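Local atomic coordinates of Non-structural protein 3 (Porcine deltacoronavirus, PDB entry 6LN0), a protein that probably combines an ADP-ribose-binding macro domain with a papain-like cysteine protease that is thought to cleave the viral polyprotein and remove ubiquitin-like modifiers. Residues L31-N36 with R47-L52; Q105-I110 with V132-A137; T180-T185 with Y210-E215; A282-Y287 with N293-W298; A396-Y401 with N409-K414. All coordinates share one frame; numbering follows the deposited sequence.

Contact 1 of 5, residues L31-N36 with R47-L52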
# COMPACT_ATOMS: atom_id res chain seq x y z
N LEU A 31 -3.86 37.94 -20.85
CA LEU A 31 -2.45 38.06 -20.52
C LEU A 31 -2.35 38.87 -19.25
O LEU A 31 -2.79 40.03 -19.21
CB LEU A 31 -1.70 38.73 -21.66
CG LEU A 31 -0.22 39.02 -21.45
CD1 LEU A 31 0.56 37.72 -21.41
CD2 LEU A 31 0.28 39.92 -22.57
N VAL A 32 -1.78 38.27 -18.20
CA VAL A 32 -1.63 38.96 -16.92
C VAL A 32 -0.35 39.79 -16.92
O VAL A 32 0.71 39.32 -17.34
CB VAL A 32 -1.63 37.97 -15.73
CG1 VAL A 32 -1.56 38.76 -14.45
CG2 VAL A 32 -2.88 37.10 -15.73
N ASN A 33 -0.46 41.01 -16.42
CA ASN A 33 0.66 41.96 -16.36
C ASN A 33 0.97 42.28 -14.91
O ASN A 33 0.17 42.97 -14.25
CB ASN A 33 0.31 43.24 -17.13
CG ASN A 33 1.44 44.28 -17.12
OD1 ASN A 33 1.90 44.73 -16.06
ND2 ASN A 33 1.87 44.68 -18.32
N PRO A 34 2.09 41.84 -14.38
CA PRO A 34 2.42 42.13 -12.98
C PRO A 34 3.03 43.52 -12.87
O PRO A 34 4.16 43.75 -13.30
CB PRO A 34 3.41 41.01 -12.62
CG PRO A 34 3.37 40.04 -13.76
CD PRO A 34 3.04 40.89 -14.96
N ALA A 35 2.28 44.44 -12.28
CA ALA A 35 2.47 45.86 -12.50
C ALA A 35 2.61 46.57 -11.17
O ALA A 35 2.39 46.00 -10.10
CB ALA A 35 1.30 46.46 -13.29
N ASN A 36 2.98 47.85 -11.25
CA ASN A 36 2.93 48.73 -10.09
C ASN A 36 1.69 49.61 -10.22
O ASN A 36 1.09 49.70 -11.28
CB ASN A 36 4.19 49.58 -9.99
CG ASN A 36 4.39 50.47 -11.20
OD1 ASN A 36 3.69 51.48 -11.37
ND2 ASN A 36 5.35 50.11 -12.06
N ARG A 47 7.23 45.47 -18.67
CA ARG A 47 7.76 46.20 -19.81
C ARG A 47 7.77 45.34 -21.07
O ARG A 47 7.71 45.88 -22.18
CB ARG A 47 9.17 46.73 -19.53
CG ARG A 47 9.61 47.88 -20.42
CD ARG A 47 10.74 47.47 -21.36
NE ARG A 47 11.42 48.64 -21.94
CZ ARG A 47 12.37 49.33 -21.32
NH1 ARG A 47 12.76 48.96 -20.11
NH2 ARG A 47 12.95 50.38 -21.90
N ALA A 48 7.83 44.01 -20.93
CA ALA A 48 7.80 43.17 -22.13
C ALA A 48 6.40 43.12 -22.72
O ALA A 48 6.24 42.89 -23.92
CB ALA A 48 8.29 41.77 -21.80
N ILE A 49 5.38 43.32 -21.88
CA ILE A 49 4.01 43.38 -22.36
C ILE A 49 3.74 44.73 -22.99
O ILE A 49 3.13 44.83 -24.06
CB ILE A 49 3.03 43.08 -21.20
CG1 ILE A 49 3.18 41.63 -20.73
CG2 ILE A 49 1.58 43.33 -21.63
CD1 ILE A 49 2.56 41.35 -19.33
N ALA A 50 4.20 45.79 -22.33
CA ALA A 50 4.03 47.14 -22.82
C ALA A 50 4.62 47.31 -24.22
O ALA A 50 3.99 47.91 -25.10
CB ALA A 50 4.66 48.14 -21.85
N LYS A 51 5.82 46.78 -24.46
CA LYS A 51 6.39 46.88 -25.80
C LYS A 51 5.90 45.77 -26.71
O LYS A 51 6.64 45.31 -27.60
CB LYS A 51 7.92 46.97 -25.75
CG LYS A 51 8.65 45.75 -25.24
CD LYS A 51 10.05 45.68 -25.83
CE LYS A 51 9.99 45.37 -27.32
NZ LYS A 51 8.96 44.33 -27.64
N LEU A 52 4.68 45.32 -26.49
CA LEU A 52 4.06 44.29 -27.31
C LEU A 52 2.66 44.77 -27.65
O LEU A 52 2.11 44.46 -28.71
CB LEU A 52 4.01 42.96 -26.56
CG LEU A 52 4.76 41.76 -27.13
CD1 LEU A 52 4.32 40.48 -26.44
CD2 LEU A 52 4.54 41.65 -28.63

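Contact 2 of 5, residues Q105-I110 with V132-A137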
# COMPACT_ATOMS: atom_id res chain seq x y z
N GLN A 105 -4.07 35.94 -2.50
CA GLN A 105 -5.16 36.80 -2.94
C GLN A 105 -4.82 37.55 -4.23
O GLN A 105 -5.71 38.21 -4.79
CB GLN A 105 -5.56 37.76 -1.82
CG GLN A 105 -6.23 37.08 -0.61
CD GLN A 105 -7.71 36.77 -0.83
OE1 GLN A 105 -8.37 37.40 -1.66
NE2 GLN A 105 -8.23 35.79 -0.08
N ALA A 106 -3.58 37.46 -4.72
CA ALA A 106 -3.29 38.00 -6.04
C ALA A 106 -3.72 37.04 -7.14
O ALA A 106 -4.32 37.46 -8.13
CB ALA A 106 -1.80 38.33 -6.18
N TYR A 107 -3.45 35.75 -6.97
CA TYR A 107 -3.89 34.78 -7.97
C TYR A 107 -5.40 34.57 -7.92
O TYR A 107 -6.02 34.32 -8.96
CB TYR A 107 -3.18 33.45 -7.77
CG TYR A 107 -1.71 33.49 -8.07
CD1 TYR A 107 -0.79 33.80 -7.08
CD2 TYR A 107 -1.23 33.20 -9.34
CE1 TYR A 107 0.56 33.83 -7.35
CE2 TYR A 107 0.11 33.23 -9.62
CZ TYR A 107 1.00 33.54 -8.62
OH TYR A 107 2.35 33.56 -8.89
N LYS A 108 -5.99 34.63 -6.72
CA LYS A 108 -7.44 34.65 -6.59
C LYS A 108 -8.00 35.82 -7.37
O LYS A 108 -9.02 35.70 -8.07
CB LYS A 108 -7.84 34.77 -5.11
CG LYS A 108 -9.27 34.30 -4.80
CD LYS A 108 -9.90 35.03 -3.60
CE LYS A 108 -11.34 34.58 -3.35
NZ LYS A 108 -12.35 35.54 -3.90
N SER A 109 -7.33 36.96 -7.28
CA SER A 109 -7.73 38.16 -7.99
C SER A 109 -7.70 37.97 -9.50
O SER A 109 -8.42 38.68 -10.21
CB SER A 109 -6.81 39.29 -7.54
OG SER A 109 -6.85 40.37 -8.44
N ILE A 110 -6.92 37.02 -10.00
CA ILE A 110 -6.72 36.85 -11.43
C ILE A 110 -7.69 35.83 -12.01
O ILE A 110 -8.30 36.06 -13.06
CB ILE A 110 -5.25 36.42 -11.69
CG1 ILE A 110 -4.29 37.59 -11.49
CG2 ILE A 110 -5.09 35.75 -13.07
CD1 ILE A 110 -2.85 37.16 -11.44
N VAL A 132 8.80 29.45 -4.89
CA VAL A 132 8.06 28.29 -4.44
C VAL A 132 6.77 28.71 -3.74
O VAL A 132 5.75 28.02 -3.82
CB VAL A 132 8.94 27.38 -3.56
CG1 VAL A 132 9.16 27.97 -2.19
CG2 VAL A 132 8.33 25.98 -3.46
N HIS A 133 6.77 29.87 -3.08
CA HIS A 133 5.53 30.39 -2.51
C HIS A 133 4.57 30.84 -3.60
O HIS A 133 3.36 30.57 -3.51
CB HIS A 133 5.83 31.54 -1.54
CG HIS A 133 6.84 31.20 -0.49
ND1 HIS A 133 7.25 32.10 0.47
CD2 HIS A 133 7.52 30.05 -0.26
CE1 HIS A 133 8.15 31.53 1.25
NE2 HIS A 133 8.34 30.29 0.82
N SER A 134 5.09 31.54 -4.61
CA SER A 134 4.25 31.95 -5.73
C SER A 134 3.63 30.75 -6.43
O SER A 134 2.41 30.73 -6.67
CB SER A 134 5.03 32.80 -6.73
OG SER A 134 4.88 34.17 -6.44
N LEU A 135 4.44 29.77 -6.80
CA LEU A 135 3.87 28.59 -7.44
C LEU A 135 2.90 27.87 -6.50
O LEU A 135 1.94 27.24 -6.96
CB LEU A 135 4.97 27.65 -7.91
CG LEU A 135 5.58 28.03 -9.26
CD1 LEU A 135 6.30 26.86 -9.86
CD2 LEU A 135 4.54 28.52 -10.25
N ASP A 136 3.12 27.99 -5.19
CA ASP A 136 2.24 27.34 -4.22
C ASP A 136 0.96 28.15 -4.01
O ASP A 136 -0.14 27.59 -3.96
CB ASP A 136 2.98 27.13 -2.89
CG ASP A 136 2.12 26.39 -1.86
OD1 ASP A 136 1.61 25.28 -2.16
OD2 ASP A 136 1.97 26.95 -0.73
N ALA A 137 1.10 29.48 -3.86
CA ALA A 137 -0.08 30.34 -3.82
C ALA A 137 -0.98 30.07 -5.01
O ALA A 137 -2.21 30.04 -4.88
CB ALA A 137 0.32 31.81 -3.77

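Contact 3 of 5, residues T180-T185 with Y210-E215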
# COMPACT_ATOMS: atom_id res chain seq x y z
N THR A 180 11.83 2.28 0.10
CA THR A 180 12.13 3.30 -0.89
C THR A 180 11.20 4.48 -0.70
O THR A 180 9.98 4.31 -0.61
CB THR A 180 11.99 2.76 -2.30
OG1 THR A 180 12.95 1.72 -2.49
CG2 THR A 180 12.29 3.88 -3.31
N THR A 181 11.79 5.67 -0.67
CA THR A 181 11.06 6.93 -0.55
C THR A 181 10.89 7.54 -1.94
O THR A 181 11.88 7.82 -2.61
CB THR A 181 11.82 7.90 0.36
OG1 THR A 181 12.04 7.28 1.65
CG2 THR A 181 11.05 9.20 0.51
N LYS A 182 9.65 7.75 -2.35
CA LYS A 182 9.32 8.24 -3.68
C LYS A 182 8.57 9.57 -3.59
O LYS A 182 7.87 9.85 -2.61
CB LYS A 182 8.47 7.24 -4.45
CG LYS A 182 8.73 5.79 -4.06
CD LYS A 182 8.12 4.82 -5.07
CE LYS A 182 8.89 3.50 -5.11
NZ LYS A 182 8.74 2.76 -6.41
N ALA A 183 8.72 10.38 -4.63
CA ALA A 183 7.88 11.56 -4.86
C ALA A 183 6.89 11.19 -5.95
O ALA A 183 7.27 10.99 -7.10
CB ALA A 183 8.72 12.76 -5.28
N LEU A 184 5.61 11.08 -5.60
CA LEU A 184 4.63 10.56 -6.54
C LEU A 184 3.63 11.64 -6.91
O LEU A 184 3.27 12.47 -6.07
CB LEU A 184 3.89 9.35 -5.97
CG LEU A 184 4.70 8.08 -5.65
CD1 LEU A 184 3.79 7.04 -5.02
CD2 LEU A 184 5.36 7.52 -6.89
N THR A 185 3.19 11.62 -8.17
CA THR A 185 2.07 12.46 -8.58
C THR A 185 0.77 11.79 -8.16
O THR A 185 0.72 10.57 -7.98
CB THR A 185 2.08 12.69 -10.10
OG1 THR A 185 1.34 11.65 -10.76
CG2 THR A 185 3.49 12.71 -10.65
N TYR A 210 4.29 1.99 3.24
CA TYR A 210 3.18 1.32 2.58
C TYR A 210 3.73 0.19 1.73
O TYR A 210 4.84 0.27 1.19
CB TYR A 210 2.38 2.30 1.69
CG TYR A 210 1.62 3.35 2.46
CD1 TYR A 210 0.34 3.10 2.94
CD2 TYR A 210 2.19 4.59 2.72
CE1 TYR A 210 -0.35 4.05 3.65
CE2 TYR A 210 1.52 5.54 3.44
CZ TYR A 210 0.24 5.27 3.89
OH TYR A 210 -0.45 6.22 4.61
N LEU A 211 2.96 -0.88 1.63
CA LEU A 211 3.30 -1.96 0.71
C LEU A 211 2.93 -1.50 -0.70
O LEU A 211 1.77 -1.13 -0.96
CB LEU A 211 2.56 -3.24 1.09
CG LEU A 211 2.94 -4.53 0.33
CD1 LEU A 211 4.41 -4.92 0.57
CD2 LEU A 211 2.03 -5.67 0.72
N GLU A 212 3.90 -1.49 -1.59
CA GLU A 212 3.66 -1.25 -3.00
C GLU A 212 3.28 -2.58 -3.63
O GLU A 212 4.14 -3.44 -3.82
CB GLU A 212 4.90 -0.67 -3.66
CG GLU A 212 4.89 -0.75 -5.18
CD GLU A 212 5.57 0.45 -5.82
OE1 GLU A 212 6.11 1.29 -5.06
OE2 GLU A 212 5.56 0.55 -7.09
N VAL A 213 2.01 -2.77 -3.91
CA VAL A 213 1.58 -4.08 -4.37
C VAL A 213 1.85 -4.21 -5.87
O VAL A 213 1.01 -3.87 -6.70
CB VAL A 213 0.11 -4.32 -4.01
CG1 VAL A 213 -0.39 -5.67 -4.56
CG2 VAL A 213 -0.06 -4.25 -2.50
N THR A 214 3.05 -4.67 -6.21
CA THR A 214 3.38 -4.93 -7.60
C THR A 214 2.74 -6.25 -8.00
O THR A 214 1.98 -6.85 -7.24
CB THR A 214 4.89 -4.97 -7.81
OG1 THR A 214 5.43 -6.12 -7.14
CG2 THR A 214 5.53 -3.70 -7.31
N GLU A 215 3.04 -6.73 -9.20
CA GLU A 215 2.52 -8.04 -9.57
C GLU A 215 3.40 -9.16 -9.03
O GLU A 215 2.93 -10.28 -8.85
CB GLU A 215 2.35 -8.16 -11.09
CG GLU A 215 0.95 -7.71 -11.60
CD GLU A 215 -0.08 -8.85 -11.71
OE1 GLU A 215 -1.27 -8.64 -11.37
OE2 GLU A 215 0.30 -9.97 -12.14

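Contact 4 of 5, residues A282-Y287 with N293-W298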
# COMPACT_ATOMS: atom_id res chain seq x y z
N ALA A 282 10.38 -25.16 0.66
CA ALA A 282 11.49 -24.22 0.68
C ALA A 282 11.58 -23.48 2.02
O ALA A 282 12.68 -23.25 2.53
CB ALA A 282 11.36 -23.21 -0.47
N LEU A 283 10.44 -23.06 2.58
CA LEU A 283 10.51 -22.47 3.91
C LEU A 283 10.91 -23.52 4.93
O LEU A 283 11.72 -23.26 5.84
CB LEU A 283 9.16 -21.84 4.29
CG LEU A 283 8.46 -20.94 3.26
CD1 LEU A 283 7.29 -20.22 3.89
CD2 LEU A 283 9.42 -19.94 2.62
N TYR A 284 10.41 -24.74 4.76
CA TYR A 284 10.57 -25.77 5.78
C TYR A 284 12.01 -26.25 5.85
O TYR A 284 12.55 -26.44 6.94
CB TYR A 284 9.62 -26.91 5.49
CG TYR A 284 9.66 -28.08 6.41
CD1 TYR A 284 9.38 -27.94 7.76
CD2 TYR A 284 9.91 -29.35 5.91
CE1 TYR A 284 9.37 -29.05 8.60
CE2 TYR A 284 9.90 -30.46 6.74
CZ TYR A 284 9.63 -30.31 8.08
OH TYR A 284 9.64 -31.41 8.90
N ARG A 285 12.66 -26.41 4.70
CA ARG A 285 14.06 -26.80 4.74
C ARG A 285 14.94 -25.69 5.33
O ARG A 285 15.99 -25.98 5.92
CB ARG A 285 14.52 -27.24 3.35
CG ARG A 285 13.97 -28.65 2.99
CD ARG A 285 14.65 -29.32 1.79
NE ARG A 285 14.64 -28.48 0.59
CZ ARG A 285 14.72 -28.95 -0.65
NH1 ARG A 285 14.82 -30.26 -0.86
NH2 ARG A 285 14.71 -28.12 -1.69
N GLU A 286 14.51 -24.43 5.27
CA GLU A 286 15.20 -23.41 6.06
C GLU A 286 15.06 -23.70 7.54
O GLU A 286 16.05 -23.82 8.27
CB GLU A 286 14.67 -22.01 5.74
CG GLU A 286 15.21 -21.47 4.45
CD GLU A 286 14.70 -20.08 4.11
OE1 GLU A 286 14.30 -19.31 5.03
OE2 GLU A 286 14.72 -19.74 2.91
N TYR A 287 13.82 -23.80 8.02
CA TYR A 287 13.57 -24.10 9.43
C TYR A 287 14.39 -25.30 9.90
O TYR A 287 15.05 -25.25 10.94
CB TYR A 287 12.08 -24.34 9.65
CG TYR A 287 11.68 -24.85 11.02
CD1 TYR A 287 11.74 -26.21 11.34
CD2 TYR A 287 11.21 -23.98 11.99
CE1 TYR A 287 11.36 -26.66 12.60
CE2 TYR A 287 10.82 -24.44 13.24
CZ TYR A 287 10.90 -25.77 13.53
OH TYR A 287 10.52 -26.19 14.78
N ASN A 293 12.64 -18.39 10.47
CA ASN A 293 11.91 -17.13 10.42
C ASN A 293 10.78 -17.16 9.40
O ASN A 293 9.63 -16.84 9.72
CB ASN A 293 12.87 -15.98 10.15
CG ASN A 293 13.56 -15.51 11.40
OD1 ASN A 293 13.88 -16.30 12.29
ND2 ASN A 293 13.78 -14.20 11.50
N ARG A 294 11.08 -17.55 8.17
CA ARG A 294 10.04 -17.48 7.14
C ARG A 294 8.92 -18.48 7.42
O ARG A 294 7.74 -18.12 7.42
CB ARG A 294 10.67 -17.69 5.77
CG ARG A 294 11.50 -16.48 5.36
CD ARG A 294 12.43 -16.74 4.19
NE ARG A 294 11.72 -16.63 2.92
CZ ARG A 294 11.77 -17.54 1.94
NH1 ARG A 294 12.51 -18.63 2.06
NH2 ARG A 294 11.06 -17.35 0.82
N PHE A 295 9.30 -19.73 7.71
CA PHE A 295 8.32 -20.79 7.93
C PHE A 295 7.37 -20.45 9.07
O PHE A 295 6.16 -20.62 8.95
CB PHE A 295 9.06 -22.09 8.22
CG PHE A 295 8.19 -23.30 8.30
CD1 PHE A 295 7.32 -23.62 7.27
CD2 PHE A 295 8.28 -24.16 9.38
CE1 PHE A 295 6.54 -24.76 7.31
CE2 PHE A 295 7.49 -25.32 9.45
CZ PHE A 295 6.62 -25.62 8.41
N VAL A 296 7.90 -19.93 10.17
CA VAL A 296 7.08 -19.57 11.32
C VAL A 296 6.19 -18.39 11.00
O VAL A 296 5.02 -18.33 11.42
CB VAL A 296 7.97 -19.29 12.54
CG1 VAL A 296 7.15 -18.71 13.65
CG2 VAL A 296 8.65 -20.58 13.03
N ALA A 297 6.74 -17.39 10.30
CA ALA A 297 5.93 -16.23 9.91
C ALA A 297 4.79 -16.66 9.00
O ALA A 297 3.65 -16.20 9.15
CB ALA A 297 6.81 -15.19 9.23
N TRP A 298 5.07 -17.55 8.06
CA TRP A 298 4.00 -18.14 7.27
C TRP A 298 2.94 -18.81 8.15
O TRP A 298 1.75 -18.74 7.84
CB TRP A 298 4.59 -19.13 6.27
CG TRP A 298 3.56 -19.77 5.41
CD1 TRP A 298 2.82 -19.18 4.41
CD2 TRP A 298 3.13 -21.14 5.47
NE1 TRP A 298 1.97 -20.10 3.84
CE2 TRP A 298 2.14 -21.31 4.47
CE3 TRP A 298 3.50 -22.23 6.26
CZ2 TRP A 298 1.51 -22.53 4.26
CZ3 TRP A 298 2.87 -23.45 6.03
CH2 TRP A 298 1.89 -23.59 5.05

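Contact 5 of 5, residues A396-Y401 with N409-K414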
# COMPACT_ATOMS: atom_id res chain seq x y z
N ALA A 396 -4.61 -25.92 30.09
CA ALA A 396 -4.16 -24.71 30.79
C ALA A 396 -3.45 -23.74 29.84
O ALA A 396 -2.41 -23.16 30.18
CB ALA A 396 -3.25 -25.07 31.97
N ALA A 397 -4.01 -23.58 28.63
CA ALA A 397 -3.49 -22.66 27.61
C ALA A 397 -2.06 -22.95 27.21
O ALA A 397 -1.36 -22.08 26.71
CB ALA A 397 -3.62 -21.20 28.06
N HIS A 398 -1.59 -24.18 27.45
CA HIS A 398 -0.32 -24.65 26.94
C HIS A 398 -0.60 -25.90 26.12
O HIS A 398 -1.56 -26.63 26.39
CB HIS A 398 0.67 -24.95 28.09
CG HIS A 398 2.04 -25.36 27.63
ND1 HIS A 398 2.86 -24.54 26.87
CD2 HIS A 398 2.75 -26.50 27.85
CE1 HIS A 398 4.00 -25.16 26.63
NE2 HIS A 398 3.96 -26.35 27.21
N CYS A 399 0.21 -26.12 25.09
CA CYS A 399 0.04 -27.28 24.23
C CYS A 399 1.41 -27.77 23.82
O CYS A 399 2.36 -26.99 23.74
CB CYS A 399 -0.83 -26.96 22.99
SG CYS A 399 -0.14 -25.81 21.84
N TRP A 400 1.52 -29.07 23.56
CA TRP A 400 2.85 -29.62 23.42
C TRP A 400 2.75 -30.93 22.66
O TRP A 400 1.74 -31.63 22.73
CB TRP A 400 3.52 -29.85 24.79
CG TRP A 400 2.87 -30.94 25.60
CD1 TRP A 400 3.15 -32.26 25.55
CD2 TRP A 400 1.82 -30.79 26.58
NE1 TRP A 400 2.36 -32.96 26.43
CE2 TRP A 400 1.53 -32.08 27.08
CE3 TRP A 400 1.11 -29.70 27.09
CZ2 TRP A 400 0.57 -32.31 28.05
CZ3 TRP A 400 0.14 -29.93 28.06
CH2 TRP A 400 -0.11 -31.22 28.53
N TYR A 401 3.83 -31.25 21.95
CA TYR A 401 3.90 -32.53 21.26
C TYR A 401 4.31 -33.63 22.23
O TYR A 401 5.15 -33.42 23.11
CB TYR A 401 4.90 -32.45 20.11
CG TYR A 401 5.21 -33.80 19.52
CD1 TYR A 401 4.19 -34.61 19.03
CD2 TYR A 401 6.51 -34.26 19.45
CE1 TYR A 401 4.47 -35.85 18.49
CE2 TYR A 401 6.80 -35.50 18.90
CZ TYR A 401 5.78 -36.29 18.42
OH TYR A 401 6.06 -37.53 17.88
N ASN A 409 7.59 -33.00 25.10
CA ASN A 409 8.30 -31.72 25.03
C ASN A 409 7.72 -30.64 25.96
O ASN A 409 8.23 -29.50 25.97
CB ASN A 409 8.30 -31.21 23.59
CG ASN A 409 9.10 -32.10 22.68
OD1 ASN A 409 9.12 -33.32 22.84
ND2 ASN A 409 9.81 -31.49 21.73
N GLY A 410 6.68 -30.98 26.72
CA GLY A 410 6.06 -30.11 27.71
C GLY A 410 5.81 -30.84 29.03
O GLY A 410 6.71 -31.49 29.57
N TYR A 411 4.58 -30.77 29.54
CA TYR A 411 4.23 -31.35 30.84
C TYR A 411 3.79 -32.81 30.69
O TYR A 411 3.63 -33.34 29.59
CB TYR A 411 3.12 -30.53 31.52
CG TYR A 411 3.33 -29.02 31.48
CD1 TYR A 411 2.25 -28.15 31.43
CD2 TYR A 411 4.62 -28.48 31.50
CE1 TYR A 411 2.45 -26.77 31.40
CE2 TYR A 411 4.83 -27.10 31.46
CZ TYR A 411 3.74 -26.25 31.42
OH TYR A 411 3.95 -24.89 31.38
N ASP A 412 3.59 -33.48 31.83
CA ASP A 412 3.03 -34.83 31.84
C ASP A 412 1.92 -34.91 32.88
O ASP A 412 1.89 -35.77 33.76
CB ASP A 412 4.11 -35.88 32.09
CG ASP A 412 3.58 -37.31 31.95
OD1 ASP A 412 3.02 -37.63 30.87
OD2 ASP A 412 3.71 -38.08 32.93
N THR A 413 1.01 -33.95 32.80
CA THR A 413 -0.21 -34.02 33.57
C THR A 413 -1.30 -34.63 32.69
O THR A 413 -1.06 -35.05 31.55
CB THR A 413 -0.60 -32.64 34.08
OG1 THR A 413 -1.96 -32.66 34.55
CG2 THR A 413 -0.47 -31.60 32.97
N LYS A 414 -2.52 -34.69 33.23
CA LYS A 414 -3.67 -35.10 32.44
C LYS A 414 -4.10 -33.92 31.58
O LYS A 414 -4.23 -32.79 32.06
CB LYS A 414 -4.82 -35.59 33.32
CG LYS A 414 -5.58 -34.49 34.08
CD LYS A 414 -7.05 -34.85 34.28
CE LYS A 414 -7.47 -34.52 35.71
NZ LYS A 414 -8.88 -34.91 36.02

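Contact 1 of 5, residues L31-N36 with R47-L52
In the macro domain, a three-layered α/β/α fold, Ile-49 of helix 44-53 packs on Leu-31 and Asn-33 of the central-sheet strand 29-34. This illustrates how one branched side chain can pin a helix to a sheet. The axes of strand 31-34 and helix 47-52 pass 8.8 Å apart, at 126°, and Ile-49 carries almost the whole contact. Ile-49 CG2 meets Leu-31 CD2 tip to tip at 3.8 Å. The other branch reaches further into the strand, where Ile-49 CD1 lies 3.4 Å from Val-32 O and 3.7 Å from Asn-33 CB. Pro-34 CD only grazes that same methyl. As in other macro domains, the glycine-rich loop joining strand and helix probably lines the ADP-ribose pocket, and Asn-41 in this loop is hydrogen-bonded to Asn-33 ND2. The anti setting of Asn-33 CG relative to the backbone N (chi1 -180°) extends the amide across the isoleucine, so that Asn-33 ND2 comes 3.5 Å from Ile-49 CB.

Contact 2 of 5, residues Q105-I110 with V132-A137
Tyr-107 of helix 99-110 extends its ring toward helix 131-141 and lies along the surface made by Ser-134 and Ala-137, two residues spaced almost one helical turn apart. The ring meets that surface obliquely. Its CD1-CE1 side runs past the alanine methyl, with Tyr-107 CD1 4.0 Å from Ala-137 CB, while Tyr-107 CE1 and CZ pass the serine carbonyl, each 3.7 Å from Ser-134 O. Tyr-107 CG is anti to its own carbonyl carbon (chi1 -68°), which directs ring and hydroxyl toward helix 131-141; chi2 (90°) sets only how the ring is turned against Ser-134 and Ala-137. At the far end Tyr-107 OH rests 3.5 Å from Ser-134 CB. The serine hydroxyl is close as well, with Ser-134 OG 3.6 Å from Tyr-107 OH, yet the two are not hydrogen-bonded to each other. Each turns instead to Leu-122, which follows strand 117-120 of the macro-domain sheet: Tyr-107 OH accepts from its backbone N, and Ser-134 OG donates to its carbonyl O. The lesson is that a buried contact between helices can lack any hydrogen bond across it and still satisfy its hydroxyls, because both helices tie their polar ends to the same loop residue.

Contact 3 of 5, residues T180-T185 with Y210-E215
Glu-212 OE1 takes two weak grips, one from Lys-182 NZ at 3.3 Å and another from Thr-172 OG1. The first is a salt bridge, and it is the whole of the contact between residues 180-185 and 210-215. Lysine and glutamate side chains cross at about a right angle. The lysine runs extended beyond CG, and Lys-182 CE lies 3.6 Å from Glu-212 OE1. The second carboxylate oxygen is more distant, Glu-212 OE2 being 3.9 Å from Lys-182 NZ. The glutamate CG is anti to the backbone N (chi1 164°), and its chain is slightly bent at chi2. Strands 180-184 and 209-212 do not pair directly: strand 168-173 lies between them, and its Thr-172 is also touched by the Lys-182 side chain, so the bridge reaches over the middle strand at the surface. Such a mixed sheet, with helix 186-192 following strand 180-184 in the chain, is consistent with the β-grasp, ubiquitin-like domain that precedes the catalytic core in coronavirus papain-like proteases.

Contact 4 of 5, residues A282-Y287 with N293-W298
Helices 282-287 and 293-298 approach to 7.9 Å between their short axes at an angle of 124°, and Leu-283 and Phe-295 bring their CA atoms within 4.9 Å. At so close a crossing, aromatic rings gather on one flank and the ion pair on another, with Leu-283 between them. On the buried flank, the CG of Phe-295 is anti to its backbone N (chi1 -173°), and the ring extends along helix 282-287. Tyr-284 CA lies over one face of the phenylalanine, 4.3 Å from the centroid, as a CH-pi contact, while Tyr-284 CD1 meets Phe-295 CE2 at 3.6 Å. Phe-295 turns its edge toward the face of Tyr-287 in an offset edge-to-face pair with planes at 63°. The three rings thus form an aromatic cluster, while Tyr-287 OH is bonded to Met-251 O. Leu-283 divides its two methyls: CD1 packs 3.8 Å from Trp-298 CB, and CD2 sits over one face of the Arg-294 guanidinium, 3.4 Å from CZ. A bend at chi3 brings that group back to Glu-286, where Arg-294 NH1 and Glu-286 OE2 form a salt bridge at 2.6 Å whose hydrogen bond is weak because it is poorly directed. Helices 260-270 and 313-322 pack against the aromatic side. Two consecutive helices joined by a short turn inside such a bundle are consistent with the helical thumb of a coronavirus papain-like protease.

Contact 5 of 5, residues A396-Y401 with N409-K414
Trp-400 on strand 398-402 and the loop at Gly-410 and Tyr-411 form the tight part of this contact. The tryptophan CG lies between backbone N and carbonyl carbon (chi1 68°), a crowded position that lays the indole along the loop. Lacking a side chain, Gly-410 comes close, its N 3.9 Å from Trp-400 CB. The carbonyl of Tyr-411 stands over one indole face, toward the rim, with Tyr-411 O 3.4 Å from Trp-400 NE1 but at too poor an angle for a hydrogen bond. The Tyr-411 ring packs obliquely on His-398, Tyr-411 CE1 lying 3.6 Å from His-398 CD2 with the planes 33° apart. The bond that does form is between backbones: Asn-409 N donates to Tyr-401 O at 3.2 Å, almost straight at 167°. Tyr-411 and Thr-413 are exposed residues, and on this looser side Thr-413 CG2 merely approaches Trp-400 CH2 at 4.5 Å. Strand 398-402 lies at the edge of the large protease sheet, bonded to strand 391-395 through Trp-400 and Lys-393. Helix 260-270 and strand 250-253 also border it: His-398 touches Cys-260 at the helix start, consistent with a papain-like active site, and Tyr-401 and Asn-409 both rest on Asn-267.

How the contacts relate
Compared along the chain, the five contacts show chemistry following depth only in part. Contacts 1 and 2 are buried in the macro domain and touch each other through Val-32 CG1 and Ile-110 CD1, 3.6 Å apart; both are mainly apolar, their polar groups satisfied by loops. Contact 3, at the surface of the small mixed sheet, is purely ionic and the least extensive. Contact 4 is the exception: again core, it keeps an ion pair beside its aromatic cluster. Contact 5 is partly buried, mixing rings with a backbone bond. Contacts 4 and 5 share helix 260-270 as a neighbour, their nearest atoms about 9 Å apart, whereas the centres of contacts 1 and 5 lie about 88 Å apart, reflecting an elongated chain.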